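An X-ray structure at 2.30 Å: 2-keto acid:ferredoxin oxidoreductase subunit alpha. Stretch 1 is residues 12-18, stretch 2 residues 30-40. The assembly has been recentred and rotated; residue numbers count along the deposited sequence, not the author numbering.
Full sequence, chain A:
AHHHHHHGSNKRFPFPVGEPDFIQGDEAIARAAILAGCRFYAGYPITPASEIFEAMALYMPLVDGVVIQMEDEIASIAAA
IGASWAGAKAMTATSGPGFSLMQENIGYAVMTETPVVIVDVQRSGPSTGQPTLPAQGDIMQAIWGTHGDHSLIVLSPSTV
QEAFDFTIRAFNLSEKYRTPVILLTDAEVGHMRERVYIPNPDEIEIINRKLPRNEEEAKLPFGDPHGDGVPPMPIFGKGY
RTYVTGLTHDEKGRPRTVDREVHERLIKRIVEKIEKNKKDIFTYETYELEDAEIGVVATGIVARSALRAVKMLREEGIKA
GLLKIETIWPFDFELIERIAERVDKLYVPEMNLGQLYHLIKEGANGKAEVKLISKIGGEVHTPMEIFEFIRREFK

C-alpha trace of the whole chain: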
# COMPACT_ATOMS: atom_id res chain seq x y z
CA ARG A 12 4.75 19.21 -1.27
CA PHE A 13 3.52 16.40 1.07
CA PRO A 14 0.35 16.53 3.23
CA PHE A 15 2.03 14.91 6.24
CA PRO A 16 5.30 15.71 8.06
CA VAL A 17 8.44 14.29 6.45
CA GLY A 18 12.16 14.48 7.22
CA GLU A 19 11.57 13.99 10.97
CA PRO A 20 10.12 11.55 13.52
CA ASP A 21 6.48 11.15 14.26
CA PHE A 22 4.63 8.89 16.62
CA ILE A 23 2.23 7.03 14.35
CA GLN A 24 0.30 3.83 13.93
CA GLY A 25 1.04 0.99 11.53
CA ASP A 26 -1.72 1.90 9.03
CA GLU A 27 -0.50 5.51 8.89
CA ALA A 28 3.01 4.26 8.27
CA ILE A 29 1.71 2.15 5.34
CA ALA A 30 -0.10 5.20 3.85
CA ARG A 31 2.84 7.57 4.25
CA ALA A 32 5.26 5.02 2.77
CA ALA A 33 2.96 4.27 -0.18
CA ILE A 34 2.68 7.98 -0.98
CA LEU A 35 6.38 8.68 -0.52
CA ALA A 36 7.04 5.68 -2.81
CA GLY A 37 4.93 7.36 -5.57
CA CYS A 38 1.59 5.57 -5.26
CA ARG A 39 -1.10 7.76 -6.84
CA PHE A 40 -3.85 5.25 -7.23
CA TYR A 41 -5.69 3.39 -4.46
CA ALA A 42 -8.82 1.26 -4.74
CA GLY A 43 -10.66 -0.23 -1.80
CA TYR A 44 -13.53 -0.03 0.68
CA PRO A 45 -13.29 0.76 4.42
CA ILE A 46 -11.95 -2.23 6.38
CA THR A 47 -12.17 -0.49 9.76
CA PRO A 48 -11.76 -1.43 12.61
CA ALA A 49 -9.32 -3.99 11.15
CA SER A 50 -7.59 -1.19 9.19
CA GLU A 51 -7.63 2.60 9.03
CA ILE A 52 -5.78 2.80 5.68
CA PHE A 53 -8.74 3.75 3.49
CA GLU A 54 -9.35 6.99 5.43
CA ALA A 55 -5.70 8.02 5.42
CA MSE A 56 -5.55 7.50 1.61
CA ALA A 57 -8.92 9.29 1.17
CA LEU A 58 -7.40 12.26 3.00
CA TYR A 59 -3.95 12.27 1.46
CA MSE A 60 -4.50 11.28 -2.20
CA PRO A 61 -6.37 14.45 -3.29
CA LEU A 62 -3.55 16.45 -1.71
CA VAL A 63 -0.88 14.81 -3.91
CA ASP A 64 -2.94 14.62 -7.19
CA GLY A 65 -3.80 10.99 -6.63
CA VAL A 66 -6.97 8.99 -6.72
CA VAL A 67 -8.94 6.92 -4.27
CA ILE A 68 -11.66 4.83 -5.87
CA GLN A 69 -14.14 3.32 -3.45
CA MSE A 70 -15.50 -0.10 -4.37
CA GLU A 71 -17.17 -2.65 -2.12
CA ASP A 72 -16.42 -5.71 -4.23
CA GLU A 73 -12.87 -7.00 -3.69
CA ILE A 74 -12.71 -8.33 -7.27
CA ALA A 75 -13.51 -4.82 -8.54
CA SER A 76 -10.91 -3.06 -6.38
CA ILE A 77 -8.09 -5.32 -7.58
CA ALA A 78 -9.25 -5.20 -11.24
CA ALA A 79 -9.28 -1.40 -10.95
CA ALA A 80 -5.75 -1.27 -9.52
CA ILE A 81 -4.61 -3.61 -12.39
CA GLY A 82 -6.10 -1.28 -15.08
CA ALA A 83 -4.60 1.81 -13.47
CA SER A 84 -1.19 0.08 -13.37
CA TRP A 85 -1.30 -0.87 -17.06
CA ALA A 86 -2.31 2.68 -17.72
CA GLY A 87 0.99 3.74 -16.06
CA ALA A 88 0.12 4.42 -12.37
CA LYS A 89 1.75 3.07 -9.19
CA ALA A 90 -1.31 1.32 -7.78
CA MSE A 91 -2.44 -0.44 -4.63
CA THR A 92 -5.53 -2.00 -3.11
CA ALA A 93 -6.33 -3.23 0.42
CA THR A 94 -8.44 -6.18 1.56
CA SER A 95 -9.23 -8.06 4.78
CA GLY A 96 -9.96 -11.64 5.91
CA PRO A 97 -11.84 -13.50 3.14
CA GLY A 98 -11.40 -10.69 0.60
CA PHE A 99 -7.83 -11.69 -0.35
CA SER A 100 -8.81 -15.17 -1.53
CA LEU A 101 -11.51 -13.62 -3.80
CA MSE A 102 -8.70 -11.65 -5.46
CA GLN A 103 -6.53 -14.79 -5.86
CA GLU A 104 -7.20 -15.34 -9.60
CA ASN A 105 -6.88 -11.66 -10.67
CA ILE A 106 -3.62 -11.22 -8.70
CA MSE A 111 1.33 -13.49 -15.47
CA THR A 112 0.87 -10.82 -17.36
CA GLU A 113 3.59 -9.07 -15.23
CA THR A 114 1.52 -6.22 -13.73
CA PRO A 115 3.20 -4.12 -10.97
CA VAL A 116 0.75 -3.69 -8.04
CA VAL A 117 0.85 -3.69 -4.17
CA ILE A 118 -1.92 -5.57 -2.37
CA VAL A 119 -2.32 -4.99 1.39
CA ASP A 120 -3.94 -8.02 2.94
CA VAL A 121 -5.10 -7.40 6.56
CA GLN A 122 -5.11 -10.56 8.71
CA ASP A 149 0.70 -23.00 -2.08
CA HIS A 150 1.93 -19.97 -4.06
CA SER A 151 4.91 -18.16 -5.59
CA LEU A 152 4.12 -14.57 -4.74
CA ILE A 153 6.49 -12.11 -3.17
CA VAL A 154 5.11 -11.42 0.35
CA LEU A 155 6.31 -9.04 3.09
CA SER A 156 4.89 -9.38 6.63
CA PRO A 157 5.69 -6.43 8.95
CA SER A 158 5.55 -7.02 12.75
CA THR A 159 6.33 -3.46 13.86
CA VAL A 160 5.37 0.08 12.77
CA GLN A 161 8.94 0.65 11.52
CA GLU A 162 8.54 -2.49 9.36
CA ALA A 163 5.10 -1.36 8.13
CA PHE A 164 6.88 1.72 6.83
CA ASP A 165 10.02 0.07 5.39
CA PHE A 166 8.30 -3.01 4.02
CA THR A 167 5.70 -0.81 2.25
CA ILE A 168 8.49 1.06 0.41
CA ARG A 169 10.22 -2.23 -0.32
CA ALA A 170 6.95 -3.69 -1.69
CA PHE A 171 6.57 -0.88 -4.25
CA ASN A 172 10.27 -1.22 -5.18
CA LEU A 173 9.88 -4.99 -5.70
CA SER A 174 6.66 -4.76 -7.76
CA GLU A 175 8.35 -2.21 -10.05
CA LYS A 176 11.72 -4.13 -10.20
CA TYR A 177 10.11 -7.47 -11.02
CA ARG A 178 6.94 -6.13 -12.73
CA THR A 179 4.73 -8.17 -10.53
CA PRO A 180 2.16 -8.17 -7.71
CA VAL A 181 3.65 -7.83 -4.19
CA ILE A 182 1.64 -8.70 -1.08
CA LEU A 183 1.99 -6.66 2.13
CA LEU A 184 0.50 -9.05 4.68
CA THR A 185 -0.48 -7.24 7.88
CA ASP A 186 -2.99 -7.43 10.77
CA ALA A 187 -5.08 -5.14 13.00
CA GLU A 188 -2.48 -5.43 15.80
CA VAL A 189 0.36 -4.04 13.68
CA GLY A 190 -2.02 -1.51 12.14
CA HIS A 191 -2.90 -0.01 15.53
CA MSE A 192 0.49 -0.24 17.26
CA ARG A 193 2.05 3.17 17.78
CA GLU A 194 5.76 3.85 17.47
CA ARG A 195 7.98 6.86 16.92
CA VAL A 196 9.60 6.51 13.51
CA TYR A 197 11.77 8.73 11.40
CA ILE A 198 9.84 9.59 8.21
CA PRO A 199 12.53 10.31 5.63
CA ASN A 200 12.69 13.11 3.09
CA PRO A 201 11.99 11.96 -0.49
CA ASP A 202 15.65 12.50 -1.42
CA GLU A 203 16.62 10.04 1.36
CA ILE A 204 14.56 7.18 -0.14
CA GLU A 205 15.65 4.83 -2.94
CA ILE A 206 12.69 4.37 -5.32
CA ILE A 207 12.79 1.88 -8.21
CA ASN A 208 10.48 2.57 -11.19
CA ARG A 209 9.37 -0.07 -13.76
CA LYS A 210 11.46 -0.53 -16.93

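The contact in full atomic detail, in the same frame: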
# COMPACT_ATOMS: atom_id res chain seq x y z
N ARG A 12 5.16 20.21 -0.26
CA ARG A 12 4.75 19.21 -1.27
C ARG A 12 3.84 18.13 -0.64
O ARG A 12 2.74 17.87 -1.15
CB ARG A 12 5.98 18.60 -1.96
N PHE A 13 4.28 17.52 0.47
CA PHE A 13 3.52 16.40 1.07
C PHE A 13 2.54 16.85 2.17
O PHE A 13 2.76 17.85 2.84
CB PHE A 13 4.46 15.29 1.56
CG PHE A 13 5.18 14.55 0.43
CD1 PHE A 13 4.61 13.44 -0.18
CD2 PHE A 13 6.42 14.98 -0.01
CE1 PHE A 13 5.28 12.76 -1.20
CE2 PHE A 13 7.10 14.31 -1.04
CZ PHE A 13 6.53 13.20 -1.63
N PRO A 14 1.42 16.14 2.31
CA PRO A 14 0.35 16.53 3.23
C PRO A 14 0.54 16.04 4.67
O PRO A 14 -0.31 16.28 5.51
CB PRO A 14 -0.88 15.87 2.61
CG PRO A 14 -0.34 14.64 1.96
CD PRO A 14 1.07 14.91 1.57
N PHE A 15 1.65 15.36 4.91
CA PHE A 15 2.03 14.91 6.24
C PHE A 15 3.49 15.29 6.47
O PHE A 15 4.23 15.51 5.51
CB PHE A 15 1.84 13.40 6.40
CG PHE A 15 2.34 12.60 5.24
CD1 PHE A 15 3.69 12.28 5.10
CD2 PHE A 15 1.44 12.13 4.28
CE1 PHE A 15 4.14 11.53 4.02
CE2 PHE A 15 1.88 11.37 3.18
CZ PHE A 15 3.23 11.07 3.06
N PRO A 16 3.91 15.37 7.75
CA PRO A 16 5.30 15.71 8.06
C PRO A 16 6.30 14.65 7.58
O PRO A 16 6.08 13.44 7.75
CB PRO A 16 5.30 15.81 9.61
CG PRO A 16 3.89 16.00 10.00
CD PRO A 16 3.10 15.22 8.98
N VAL A 17 7.39 15.13 6.99
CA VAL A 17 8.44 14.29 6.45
C VAL A 17 9.80 14.85 6.88
O VAL A 17 9.92 16.03 7.17
CB VAL A 17 8.38 14.21 4.88
CG1 VAL A 17 7.05 13.67 4.42
CG2 VAL A 17 8.67 15.58 4.25
N GLY A 18 10.83 14.01 6.87
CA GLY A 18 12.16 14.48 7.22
C GLY A 18 12.28 14.70 8.73
O GLY A 18 13.05 15.56 9.18
N ALA A 30 0.34 4.08 4.69
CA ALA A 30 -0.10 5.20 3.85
C ALA A 30 1.00 6.21 3.49
O ALA A 30 1.15 6.61 2.34
CB ALA A 30 -1.27 5.92 4.52
N ARG A 31 1.75 6.64 4.50
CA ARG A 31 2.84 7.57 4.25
C ARG A 31 3.93 6.99 3.34
O ARG A 31 4.46 7.70 2.48
CB ARG A 31 3.48 8.02 5.56
CG ARG A 31 2.58 8.87 6.38
CD ARG A 31 3.34 9.57 7.54
NE ARG A 31 2.40 10.18 8.49
CZ ARG A 31 2.72 11.07 9.43
NH1 ARG A 31 3.95 11.56 9.54
NH2 ARG A 31 1.78 11.52 10.24
N ALA A 32 4.28 5.74 3.59
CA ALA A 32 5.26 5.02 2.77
C ALA A 32 4.79 4.88 1.31
O ALA A 32 5.55 5.12 0.38
CB ALA A 32 5.53 3.65 3.36
N ALA A 33 3.54 4.47 1.14
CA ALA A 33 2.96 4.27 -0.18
C ALA A 33 3.04 5.56 -0.98
O ALA A 33 3.58 5.58 -2.07
CB ALA A 33 1.53 3.78 -0.06
N ILE A 34 2.62 6.67 -0.37
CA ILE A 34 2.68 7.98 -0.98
C ILE A 34 4.09 8.48 -1.25
O ILE A 34 4.37 9.05 -2.32
CB ILE A 34 1.89 8.99 -0.14
CG1 ILE A 34 0.40 8.67 -0.31
CG2 ILE A 34 2.20 10.39 -0.54
CD1 ILE A 34 -0.52 9.52 0.45
N LEU A 35 4.99 8.29 -0.29
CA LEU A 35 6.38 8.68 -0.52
C LEU A 35 7.00 7.83 -1.64
O LEU A 35 7.88 8.30 -2.34
CB LEU A 35 7.24 8.57 0.77
CG LEU A 35 7.06 9.72 1.78
CD1 LEU A 35 7.45 9.26 3.19
CD2 LEU A 35 7.88 10.96 1.38
N ALA A 36 6.55 6.58 -1.77
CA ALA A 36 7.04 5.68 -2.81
C ALA A 36 6.49 6.01 -4.22
O ALA A 36 6.99 5.47 -5.19
CB ALA A 36 6.72 4.25 -2.47
N GLY A 37 5.47 6.85 -4.30
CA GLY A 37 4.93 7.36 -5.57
C GLY A 37 3.59 6.78 -5.94
O GLY A 37 3.13 6.97 -7.05
N CYS A 38 2.95 6.05 -5.03
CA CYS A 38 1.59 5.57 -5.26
C CYS A 38 0.64 6.77 -5.43
O CYS A 38 0.59 7.67 -4.58
CB CYS A 38 1.11 4.73 -4.10
SG CYS A 38 -0.52 4.02 -4.30
N ARG A 39 -0.09 6.75 -6.54
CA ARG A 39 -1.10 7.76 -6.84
C ARG A 39 -2.44 7.16 -7.18
O ARG A 39 -3.36 7.87 -7.49
CB ARG A 39 -0.61 8.69 -7.94
CG ARG A 39 0.59 9.52 -7.54
CD ARG A 39 0.28 10.41 -6.31
NE ARG A 39 1.41 11.25 -5.91
CZ ARG A 39 2.39 10.90 -5.07
NH1 ARG A 39 2.43 9.71 -4.50
NH2 ARG A 39 3.34 11.77 -4.79
N PHE A 40 -2.58 5.86 -7.03
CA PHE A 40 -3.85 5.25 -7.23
C PHE A 40 -4.12 4.23 -6.16
O PHE A 40 -3.31 3.31 -5.97
CB PHE A 40 -3.90 4.56 -8.62
CG PHE A 40 -5.22 3.98 -8.91
CD1 PHE A 40 -6.17 4.73 -9.62
CD2 PHE A 40 -5.57 2.74 -8.44
CE1 PHE A 40 -7.44 4.20 -9.87
CE2 PHE A 40 -6.85 2.21 -8.66
CZ PHE A 40 -7.77 2.94 -9.39

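Residues 12-18 run as an irregular segment across the last turns of the helix that opens stretch 2, and the contact, which buries 409 Å² in all, is almost wholly apolar. No clear hydrogen bond crosses it; two phenylalanine rings supply most of the buried surface of stretch 1. Phe13 and Phe15 both direct their CA-to-CB bonds toward the helix, while the intervening Pro14 points sideways and makes no contact. The spacing matches the helix, with the CA of Phe13 nearest that of Leu35 and the CA of Phe15 nearest that of Arg31, one turn apart.

Phe15 is buried and loses the most surface. Its chi1 of 44° (p) and chi2 of 82° lay the ring against the side chain of Arg31, whose m, t, t rotamers give an extended chain. Arg31 CG sits 3.7 Å from the centroid of the Phe15 ring, only 7° off the ring normal, a CH-pi contact made by the aliphatic part of the arginine; Arg31 CD is 3.7 Å from Phe15 CD1. The far end of the ring reaches the helix backbone and its neighbours: Phe15 CZ lies 3.6 Å from Arg31 O and 3.8 Å from Ile34 CG2, and Phe15 CE1 lies 4.1 Å from Leu35 CG, the last two at the ring edge. The long methylene chain thus covers an aromatic face while carrying the guanidinium beyond it, where its nitrogens are hydrogen-bonded elsewhere in the structure. Phe15 CB lies over one face of this group, and Pro16 O comes within 3.4 Å of Arg31 NH1.

Phe13, with chi1 of -68° (m) and chi2 of -89°, presents a face to Leu35 and an edge to Ile34. Leu35 CD2 is 4.1 Å from the Phe13 ring centroid and 14° off the normal, a second CH-pi contact, and Phe13 CD1 is 3.9 Å from Ile34 CG2. Although the CA-to-CB bond of Leu35 points sideways, its m, t conformation brings the end of the side chain nearer; Leu35 CD2 also meets Val17 CG1 at 4.2 Å. Ile34 points toward the segment, and its CG2 methyl touches the edges of both rings.

Beyond the helix, Gly37 adopts a positive phi of 108° in a Schellman motif, at backbone angles where a CB would be jammed against the preceding carbonyl. Arg39 then folds back, its m, m, t chain placing Arg39 NH1 to donate to Ile34 O (3.0 Å) and Cys38 O (2.7 Å). This leaves Arg39 NH2 4.2 Å from Phe13 CE1, a peripheral contact.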